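Local coordinates for ChrR-like cupin domain-containing protein (Ralstonia eutropha JMP134, PDB 3EBR), which is of unknown function but belongs to the RmlC-like cupin family, with a ChrR-type cupin domain, and may bind a metal ion, at the interface of chains A and B and the interface of chains A and C. Residues are numbered along the deposited sequence; one frame, centred on the assembly and turned at random. Chains: chain A/B/C, uncharacterized RmlC-like cupin.

Contact 1: the interface of chains A and B. Residues chain A 38-41, 117, 132-134; chain B 59, 91-94.
Carboxylate oxygen OE2 of A:Glu117 is the best-held polar atom here, gripped by three hydrogen bonds. The imidazole NE2 of B:His59 donates to OE2 over 2.7 Å, tip to tip and almost straight (174° at H); A:Glu117 OE2 accepts on its syn lone pair and lies in the B:His59 ring plane, with carboxylate and ring turned 53° against each other. The hydroxyl OG of B:Ser93 comes from the opposite flank, 2.6 Å from A:Glu117 OE2, on the anti lone pair of that oxygen. From the same chain, amide ND2 of A:Asn132 descends on A:Glu117 OE2 from above the carboxylate plane at 3.2 Å. The glutamate reaches across as an extended chain, CG anti to its carbonyl carbon (chi1 -52°). Three donors probably favour a charged carboxylate; it may in turn favour a protonated B:His59, though A:Lys134 nearby could work against this. No charge is seen. B:Ser93, with a left-handed backbone and OG anti to its carbonyl carbon, has its hydroxyl at the glutamate and its carbonyl at A:Lys134. That lysine, extended beyond CG, brings its ammonium NZ to 2.8 Å from B:Ser93 O, in the carbonyl plane. Its CG lies on one face of the A:Trp133 indole, while CB of A:Pro38 covers the opposite face toward the rim, so the ring is clamped within its own chain. The indole NE1 points edge-on at B:Ala92 O, a weak hydrogen bond of 3.3 Å. Backbone N of B:Ala92 donates to A:Val39 O over 2.8 Å, nearly straight and in the carbonyl plane, and the B:Ala92 methyl rests against the backbone of A:Gly41. OG1 of B:Thr94 donates to B:Thr91 O at 2.7 Å, nearly along the C=O axis, and probably steadies the loop. The site fastens the 91-93 loop of one cupin subunit, by backbone and side chain alike, to its neighbour across a two-fold interface of the deposited tetramer.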
# COMPACT_ATOMS: atom_id res chain seq x y z
N PRO A 38 -8.97 5.61 7.74
CA PRO A 38 -8.73 7.03 7.54
C PRO A 38 -7.26 7.41 7.33
O PRO A 38 -7.00 8.56 6.95
CB PRO A 38 -9.23 7.64 8.84
CG PRO A 38 -8.87 6.65 9.85
CD PRO A 38 -9.06 5.31 9.19
N VAL A 39 -6.31 6.51 7.62
CA VAL A 39 -4.89 6.81 7.43
C VAL A 39 -4.59 6.80 5.93
O VAL A 39 -4.29 7.85 5.37
CB VAL A 39 -3.95 5.85 8.20
CG1 VAL A 39 -2.51 6.14 7.86
CG2 VAL A 39 -4.17 6.01 9.69
N ARG A 40 -4.74 5.64 5.29
CA ARG A 40 -4.48 5.51 3.84
C ARG A 40 -5.65 5.84 2.92
O ARG A 40 -5.45 5.92 1.71
CB ARG A 40 -3.94 4.12 3.51
CG ARG A 40 -2.69 3.83 4.31
CD ARG A 40 -1.87 2.71 3.76
NE ARG A 40 -0.79 2.44 4.72
CZ ARG A 40 0.45 2.94 4.72
NH1 ARG A 40 0.90 3.81 3.79
NH2 ARG A 40 1.28 2.56 5.70
N GLY A 41 -6.85 6.06 3.48
CA GLY A 41 -8.03 6.39 2.70
C GLY A 41 -8.50 5.19 1.91
O GLY A 41 -8.59 5.26 0.69
N GLU A 117 -9.92 8.53 -3.29
CA GLU A 117 -11.22 9.16 -3.50
C GLU A 117 -11.80 8.91 -4.87
O GLU A 117 -11.06 8.67 -5.81
CB GLU A 117 -11.10 10.67 -3.30
CG GLU A 117 -10.44 11.07 -2.00
CD GLU A 117 -10.56 12.54 -1.69
OE1 GLU A 117 -10.83 13.37 -2.59
OE2 GLU A 117 -10.36 12.88 -0.51
N ASN A 132 -15.17 9.59 -0.36
CA ASN A 132 -13.95 9.20 0.29
C ASN A 132 -14.27 8.54 1.61
O ASN A 132 -15.45 8.29 1.89
CB ASN A 132 -13.06 10.45 0.42
CG ASN A 132 -13.72 11.60 1.18
OD1 ASN A 132 -14.67 11.44 1.94
ND2 ASN A 132 -13.18 12.78 0.96
N TRP A 133 -13.25 8.25 2.41
CA TRP A 133 -13.45 7.63 3.71
C TRP A 133 -14.31 8.50 4.64
O TRP A 133 -15.04 7.95 5.47
CB TRP A 133 -12.11 7.27 4.40
CG TRP A 133 -11.34 8.41 4.97
CD1 TRP A 133 -10.31 9.09 4.40
CD2 TRP A 133 -11.53 8.99 6.27
NE1 TRP A 133 -9.86 10.06 5.25
CE2 TRP A 133 -10.59 10.03 6.40
CE3 TRP A 133 -12.42 8.73 7.32
CZ2 TRP A 133 -10.51 10.82 7.56
CZ3 TRP A 133 -12.35 9.53 8.47
CH2 TRP A 133 -11.40 10.55 8.58
N LYS A 134 -14.17 9.84 4.54
CA LYS A 134 -14.93 10.78 5.37
C LYS A 134 -16.42 10.72 5.04
O LYS A 134 -17.24 10.62 5.94
CB LYS A 134 -14.41 12.22 5.24
CG LYS A 134 -13.00 12.43 5.74
CD LYS A 134 -12.55 13.88 5.64
CE LYS A 134 -11.24 14.09 6.39
NZ LYS A 134 -10.77 15.50 6.32
N HIS B 59 -5.68 19.68 -1.26
CA HIS B 59 -6.40 18.59 -0.65
C HIS B 59 -5.69 17.43 -1.27
O HIS B 59 -5.50 17.45 -2.50
CB HIS B 59 -7.86 18.56 -1.06
CG HIS B 59 -8.63 17.38 -0.55
ND1 HIS B 59 -9.45 17.44 0.55
CD2 HIS B 59 -8.70 16.10 -1.00
CE1 HIS B 59 -10.00 16.25 0.76
NE2 HIS B 59 -9.55 15.43 -0.17
N THR B 91 -1.96 12.21 6.32
CA THR B 91 -2.96 11.14 6.13
C THR B 91 -4.01 11.53 5.07
O THR B 91 -4.19 12.70 4.77
CB THR B 91 -3.65 10.77 7.44
OG1 THR B 91 -4.16 11.95 8.06
CG2 THR B 91 -2.66 10.12 8.38
N ALA B 92 -4.72 10.53 4.54
CA ALA B 92 -5.75 10.69 3.48
C ALA B 92 -6.85 11.76 3.70
O ALA B 92 -7.22 12.06 4.83
CB ALA B 92 -6.40 9.33 3.21
N SER B 93 -7.30 12.33 2.57
CA SER B 93 -8.37 13.34 2.47
C SER B 93 -8.29 14.52 3.45
O SER B 93 -9.27 14.88 4.09
CB SER B 93 -9.73 12.62 2.58
OG SER B 93 -9.80 11.57 1.64
N THR B 94 -7.10 15.10 3.56
CA THR B 94 -6.84 16.24 4.44
C THR B 94 -6.33 17.41 3.59
O THR B 94 -5.76 17.20 2.50
CB THR B 94 -5.85 15.85 5.55
OG1 THR B 94 -4.65 15.35 4.96
CG2 THR B 94 -6.47 14.78 6.44

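Contact 2: the interface of chains A and C. Residues chain A 12, 14, 34, 44, 46, 111; chain C 65, 67, 85-87.
C:Val87 has CG1 anti to the backbone N (chi1 174°), which leaves CG2 anti to the carbonyl carbon and aimed at two phenylalanines of chain A. A:Phe34 has CG anti to its own carbonyl carbon (chi1 -71°), and its ring presents a face to this methyl. C:Val87 CG2 sits over that face, 3.5 Å from the centroid of the A:Phe34 ring and shifted toward the rim, in a CH-pi contact. The same methyl also touches A:Phe111 CE1 at 3.6 Å, so one valine branch lies between two aromatic side chains. A:Phe111 and C:Tyr67 both carry CG anti to the backbone N and slide past each other in opposite directions. As a result CB of C:Tyr67, rather than the phenol ring, stands over the middle of the A:Phe111 face, 3.7 Å from its centroid. Farther out, the tyrosine crosses A:Leu46 at about a right angle, with its OH 3.8 Å from A:Leu46 CD2, a packing contact. The isoleucines A:Ile44 and C:Ile65 meet tip to tip, their CD1 methyls 3.7 Å apart, while C:Ile65 CG2 also nears the A:Phe111 rim. Beside this apolar cluster the main chains pair: N of A:Leu12 donates to C:Val87 O over 3.1 Å, nearly along the C=O axis, and N of C:Val87 returns a bond of 3.1 Å to A:Leu12 O. This reciprocal pair forms an antiparallel beta bridge that probably helps set the valine over the A:Phe34 ring. The edge of that ring also meets A:Leu12 O in plane. Strands 42-49 and 108-115 of chain A therefore pack their side chains against strand 64-70 of chain C, while strands 10-12 and 87-90 join edge to edge, linking the cupin beta-barrels across a two-fold interface.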
# COMPACT_ATOMS: atom_id res chain seq x y z
N LEU A 12 -15.71 -8.99 10.71
CA LEU A 12 -17.02 -8.34 10.74
C LEU A 12 -17.92 -9.21 9.88
O LEU A 12 -17.69 -9.34 8.67
CB LEU A 12 -16.93 -6.91 10.22
CG LEU A 12 -18.17 -6.02 10.25
CD1 LEU A 12 -18.81 -5.93 11.64
CD2 LEU A 12 -17.80 -4.64 9.75
N GLY A 14 -21.33 -10.52 7.90
CA GLY A 14 -22.26 -9.87 6.97
C GLY A 14 -23.46 -9.15 7.59
O GLY A 14 -23.82 -8.07 7.14
N PHE A 34 -17.51 -2.44 5.57
CA PHE A 34 -16.73 -3.39 6.38
C PHE A 34 -15.51 -2.74 7.02
O PHE A 34 -15.17 -3.08 8.14
CB PHE A 34 -16.30 -4.60 5.56
CG PHE A 34 -17.43 -5.52 5.21
CD1 PHE A 34 -17.79 -6.55 6.07
CD2 PHE A 34 -18.14 -5.35 4.03
CE1 PHE A 34 -18.83 -7.40 5.76
CE2 PHE A 34 -19.19 -6.20 3.72
CZ PHE A 34 -19.54 -7.23 4.58
N ILE A 44 -13.50 -0.96 2.36
CA ILE A 44 -13.83 -2.32 1.95
C ILE A 44 -15.35 -2.37 2.04
O ILE A 44 -15.90 -2.10 3.11
CB ILE A 44 -13.18 -3.41 2.81
CG1 ILE A 44 -11.65 -3.34 2.73
CG2 ILE A 44 -13.64 -4.79 2.34
CD1 ILE A 44 -10.92 -4.39 3.58
N LEU A 46 -19.38 -4.01 0.18
CA LEU A 46 -20.22 -4.81 -0.71
C LEU A 46 -21.07 -3.70 -1.28
O LEU A 46 -21.43 -2.77 -0.54
CB LEU A 46 -21.06 -5.88 -0.04
CG LEU A 46 -20.38 -7.20 0.33
CD1 LEU A 46 -21.27 -7.99 1.26
CD2 LEU A 46 -20.03 -8.01 -0.92
N PHE A 111 -17.83 -6.97 -4.39
CA PHE A 111 -16.96 -6.81 -3.22
C PHE A 111 -15.87 -5.90 -3.74
O PHE A 111 -15.13 -6.29 -4.62
CB PHE A 111 -16.41 -8.13 -2.71
CG PHE A 111 -15.44 -7.96 -1.59
CD1 PHE A 111 -15.88 -7.58 -0.33
CD2 PHE A 111 -14.08 -8.22 -1.77
CE1 PHE A 111 -14.99 -7.43 0.72
CE2 PHE A 111 -13.18 -8.08 -0.71
CZ PHE A 111 -13.64 -7.67 0.53
N ILE C 65 -6.68 -9.66 3.36
CA ILE C 65 -8.09 -9.29 3.36
C ILE C 65 -8.78 -10.57 2.87
O ILE C 65 -8.43 -11.04 1.79
CB ILE C 65 -8.41 -8.15 2.42
CG1 ILE C 65 -7.70 -6.86 2.88
CG2 ILE C 65 -9.93 -7.93 2.34
CD1 ILE C 65 -7.86 -5.70 1.92
N TYR C 67 -12.54 -12.29 2.05
CA TYR C 67 -13.98 -12.22 1.86
C TYR C 67 -14.43 -13.68 1.64
O TYR C 67 -13.99 -14.32 0.69
CB TYR C 67 -14.38 -11.35 0.68
CG TYR C 67 -15.87 -11.46 0.40
CD1 TYR C 67 -16.79 -10.84 1.24
CD2 TYR C 67 -16.35 -12.19 -0.68
CE1 TYR C 67 -18.17 -10.95 1.00
CE2 TYR C 67 -17.72 -12.32 -0.92
CZ TYR C 67 -18.62 -11.68 -0.08
OH TYR C 67 -19.96 -11.79 -0.32
N GLY C 85 -20.21 -14.06 3.35
CA GLY C 85 -20.58 -12.64 3.38
C GLY C 85 -19.79 -11.80 4.39
O GLY C 85 -20.01 -10.59 4.47
N SER C 86 -18.88 -12.43 5.15
CA SER C 86 -18.06 -11.73 6.13
C SER C 86 -16.75 -11.30 5.50
O SER C 86 -16.41 -11.74 4.40
CB SER C 86 -17.75 -12.64 7.32
OG SER C 86 -16.95 -13.74 6.93
N VAL C 87 -16.06 -10.42 6.22
CA VAL C 87 -14.75 -9.89 5.84
C VAL C 87 -13.82 -10.02 7.03
O VAL C 87 -14.16 -9.56 8.12
CB VAL C 87 -14.79 -8.40 5.40
CG1 VAL C 87 -13.36 -7.87 5.17
CG2 VAL C 87 -15.60 -8.25 4.16

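The C-alpha centres of contact 1 and contact 2 lie about 20 Å apart, and chain A meets chain B at one and chain C at the other. No residue of chain A is common to both, yet strand 42-49 carries part of contact 2 and begins directly after the 38-41 loop of contact 1. Strand 87-90 and loop 91-93 are likewise consecutive in the sequence of every copy, so each subunit would offer both neighbouring segments to different partners. Since each interface is two-fold symmetric, the two together can tie four copies into the deposited tetramer, which may be the biological one.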